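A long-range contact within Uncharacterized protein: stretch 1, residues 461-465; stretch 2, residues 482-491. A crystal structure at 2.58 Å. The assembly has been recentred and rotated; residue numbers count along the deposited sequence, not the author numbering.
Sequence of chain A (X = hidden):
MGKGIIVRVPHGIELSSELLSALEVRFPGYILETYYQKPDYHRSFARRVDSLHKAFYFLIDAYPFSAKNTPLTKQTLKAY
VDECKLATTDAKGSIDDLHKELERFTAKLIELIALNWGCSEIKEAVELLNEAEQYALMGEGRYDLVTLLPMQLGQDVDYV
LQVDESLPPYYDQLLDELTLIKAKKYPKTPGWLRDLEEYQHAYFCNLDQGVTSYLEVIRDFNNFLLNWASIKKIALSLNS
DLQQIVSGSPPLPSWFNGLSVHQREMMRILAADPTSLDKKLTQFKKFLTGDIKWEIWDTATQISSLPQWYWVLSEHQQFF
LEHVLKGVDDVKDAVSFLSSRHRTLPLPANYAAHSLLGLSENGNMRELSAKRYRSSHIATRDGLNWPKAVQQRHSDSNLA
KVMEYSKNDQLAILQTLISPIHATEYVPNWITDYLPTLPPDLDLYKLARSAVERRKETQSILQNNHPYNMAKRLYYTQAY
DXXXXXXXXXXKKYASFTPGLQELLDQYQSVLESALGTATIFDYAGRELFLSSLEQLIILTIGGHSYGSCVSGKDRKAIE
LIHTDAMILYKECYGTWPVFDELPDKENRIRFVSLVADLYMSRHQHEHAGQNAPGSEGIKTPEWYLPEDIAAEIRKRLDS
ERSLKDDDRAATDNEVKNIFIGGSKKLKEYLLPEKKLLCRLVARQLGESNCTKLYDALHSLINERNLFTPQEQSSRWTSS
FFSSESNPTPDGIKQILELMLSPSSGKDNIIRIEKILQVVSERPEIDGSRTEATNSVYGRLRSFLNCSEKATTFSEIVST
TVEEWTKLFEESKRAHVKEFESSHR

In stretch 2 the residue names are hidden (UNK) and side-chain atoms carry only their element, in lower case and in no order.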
# COMPACT_ATOMS: atom_id res chain seq x y z
N ILE A 461 -25.50 17.04 -3.04
CA ILE A 461 -25.16 15.62 -3.19
C ILE A 461 -25.94 14.76 -2.21
O ILE A 461 -25.99 15.07 -1.00
CB ILE A 461 -23.65 15.39 -2.96
CG1 ILE A 461 -22.84 16.09 -4.06
CG2 ILE A 461 -23.30 13.90 -2.91
CD1 ILE A 461 -21.36 16.23 -3.73
N LEU A 462 -26.54 13.68 -2.72
CA LEU A 462 -27.18 12.69 -1.85
C LEU A 462 -26.14 11.73 -1.26
O LEU A 462 -25.30 11.19 -1.95
CB LEU A 462 -28.26 11.92 -2.61
CG LEU A 462 -29.46 12.75 -3.06
CD1 LEU A 462 -30.27 12.00 -4.11
CD2 LEU A 462 -30.30 13.06 -1.84
N GLN A 463 -26.22 11.54 0.04
CA GLN A 463 -25.29 10.70 0.74
C GLN A 463 -25.95 9.50 1.35
O GLN A 463 -26.74 9.65 2.24
CB GLN A 463 -24.65 11.47 1.88
CG GLN A 463 -23.56 12.36 1.39
CD GLN A 463 -23.00 13.27 2.45
OE1 GLN A 463 -23.56 14.34 2.70
NE2 GLN A 463 -21.85 12.88 3.04
N ASN A 464 -25.56 8.30 0.95
CA ASN A 464 -26.09 7.11 1.59
C ASN A 464 -24.95 6.22 1.99
O ASN A 464 -24.07 5.99 1.21
CB ASN A 464 -27.06 6.40 0.67
CG ASN A 464 -28.25 7.29 0.28
OD1 ASN A 464 -28.13 8.23 -0.51
ND2 ASN A 464 -29.40 7.01 0.87
N ASN A 465 -24.96 5.78 3.23
CA ASN A 465 -24.00 4.83 3.74
C ASN A 465 -24.66 3.54 4.22
O ASN A 465 -25.65 3.61 4.94
CB ASN A 465 -23.24 5.40 4.92
CG ASN A 465 -22.18 4.46 5.38
OD1 ASN A 465 -22.25 3.91 6.47
ND2 ASN A 465 -21.23 4.21 4.51
N UNK A 482 -32.15 8.27 8.08
CA UNK A 482 -32.41 9.62 7.60
C UNK A 482 -32.08 9.84 6.14
O UNK A 482 -32.85 10.46 5.41
c UNK A 482 -31.64 12.24 10.35
c UNK A 482 -31.62 10.62 8.43
c UNK A 482 -32.48 11.48 9.34
c UNK A 482 -30.39 12.84 9.73
n UNK A 482 -30.52 14.30 9.50
N UNK A 483 -30.95 9.32 5.69
CA UNK A 483 -30.52 9.51 4.33
C UNK A 483 -31.33 8.75 3.32
O UNK A 483 -31.39 9.14 2.15
o UNK A 483 -28.07 11.24 4.63
c UNK A 483 -28.14 10.01 4.91
o UNK A 483 -27.45 9.47 5.78
c UNK A 483 -29.07 9.11 4.16
N UNK A 484 -31.93 7.65 3.77
CA UNK A 484 -32.94 6.95 2.97
C UNK A 484 -34.21 7.81 2.79
O UNK A 484 -34.72 7.94 1.67
c UNK A 484 -33.27 5.62 3.61
o UNK A 484 -32.13 4.78 3.56
N UNK A 485 -34.68 8.42 3.87
CA UNK A 485 -35.80 9.35 3.74
C UNK A 485 -35.49 10.46 2.75
O UNK A 485 -36.31 10.72 1.88
n UNK A 485 -37.26 6.62 6.45
o UNK A 485 -38.24 7.86 4.86
c UNK A 485 -37.43 7.75 5.77
c UNK A 485 -36.26 9.95 5.08
c UNK A 485 -36.57 8.94 6.21
N UNK A 486 -34.33 11.12 2.84
CA UNK A 486 -34.08 12.23 1.92
C UNK A 486 -34.07 11.67 0.53
O UNK A 486 -34.54 12.35 -0.40
o UNK A 486 -32.18 12.80 3.34
c UNK A 486 -32.76 12.98 2.09
N UNK A 487 -33.53 10.46 0.36
CA UNK A 487 -33.50 9.89 -0.97
C UNK A 487 -34.93 9.63 -1.48
O UNK A 487 -35.26 10.05 -2.60
c UNK A 487 -32.62 8.66 -1.07
c UNK A 487 -32.08 8.35 -2.47
c UNK A 487 -31.31 7.05 -2.51
c UNK A 487 -33.15 8.21 -3.51
N UNK A 488 -35.78 8.97 -0.69
CA UNK A 488 -37.21 8.81 -1.07
C UNK A 488 -37.93 10.14 -1.35
O UNK A 488 -38.63 10.30 -2.35
c UNK A 488 -37.96 6.56 -0.18
c UNK A 488 -38.42 5.86 1.08
c UNK A 488 -38.81 6.16 -1.38
c UNK A 488 -37.99 8.06 0.01
N UNK A 489 -37.76 11.09 -0.46
CA UNK A 489 -38.38 12.36 -0.65
C UNK A 489 -37.90 12.99 -1.96
O UNK A 489 -38.72 13.36 -2.79
c UNK A 489 -39.01 12.71 1.73
c UNK A 489 -38.17 13.26 0.58
c UNK A 489 -38.51 14.72 0.25
N UNK A 490 -36.59 13.08 -2.15
CA UNK A 490 -36.02 13.68 -3.37
C UNK A 490 -36.45 12.94 -4.64
O UNK A 490 -36.73 13.55 -5.69
o UNK A 490 -34.02 14.24 -2.10
c UNK A 490 -34.49 13.71 -3.34
c UNK A 490 -33.94 14.56 -4.45
N UNK A 491 -36.52 11.62 -4.54
CA UNK A 491 -36.79 10.85 -5.73
C UNK A 491 -38.27 10.80 -6.08
O UNK A 491 -38.60 10.66 -7.25
c UNK A 491 -36.22 9.45 -5.61

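Position 482 carries four carbons in an unbranched row ending in a nitrogen, the pattern of lysine. The side chain of K482 is exposed and comes no nearer than 7.9 Å, from CB to Q463 O.

Position 483 has two carbons, the second bearing two oxygens and lying against the backbone oxygen of Q463: a short carboxylate, hence aspartate. The CA-to-CB bond of D483 points toward the strand, and its CG lies 3.0 Å from Q463 O. This proximity is not a hydrogen bond, because Q463 O and D483 OD1, 3.2 Å apart, are both acceptors. D483 OD2 is satisfied elsewhere in the structure.

Position 484 shows one carbon and then one oxygen, near the N464 amide, which identifies serine. S484 points sideways; its backbone N sits 3.9 Å from N464 ND2, and its hydroxyl is hydrogen-bonded elsewhere in the structure.

At 485 a row of three carbons ends in one oxygen and one nitrogen, touching nothing on stretch 1: glutamine. Q485 points away.

Position 486 again has one carbon and one oxygen: serine. S486 points toward the strand, yet its closest side-chain approach is 4.6 Å, from S486 CB to L462 CD2; its OG donates instead to K482 O (3.2 Å), one turn back.

Position 487 has four carbons forked at the second, touching L462 and N464, as in leucine. With chi1 and chi2 both t, L487 places CG 4.4 Å from L462 CD1 and CD1 3.9 Å from N464 ND2.

Position 488 has the same four-carbon fork and is also leucine, but L488 is out of reach.

Position 489 has three carbons, the first carrying the other two: valine. V489 is exposed, its CB 8.2 Å from L462 CD2.

At 490 the first carbon carries one carbon and one oxygen, the oxygen facing L462: threonine. T490 OG1 lies 3.9 Å from L462 CD2 and donates to S486 O (2.6 Å), so the hydroxyl's donated hydrogen bond stays within the helix.

Position 491 has a single carbon: alanine. The CA-to-CB bond of A491 points sideways, and CB lies 6.6 Å from L462 CD1.

The contact packs strand 462-465 against the helix at 138° between N-to-C directions, with 308 Å² buried. The contacting helix residues 483, 484, 487 and 490 recur at helical spacing and so line one side. L462 supplies the apolar end against L487 and T490. At the other end N464 ND2 donates to D483 O at 3.2 Å; its 129° angle makes this hydrogen bond weak, and it is the only one across the stretches.

Stretch 2 (482-491) KDSQSLLVTA
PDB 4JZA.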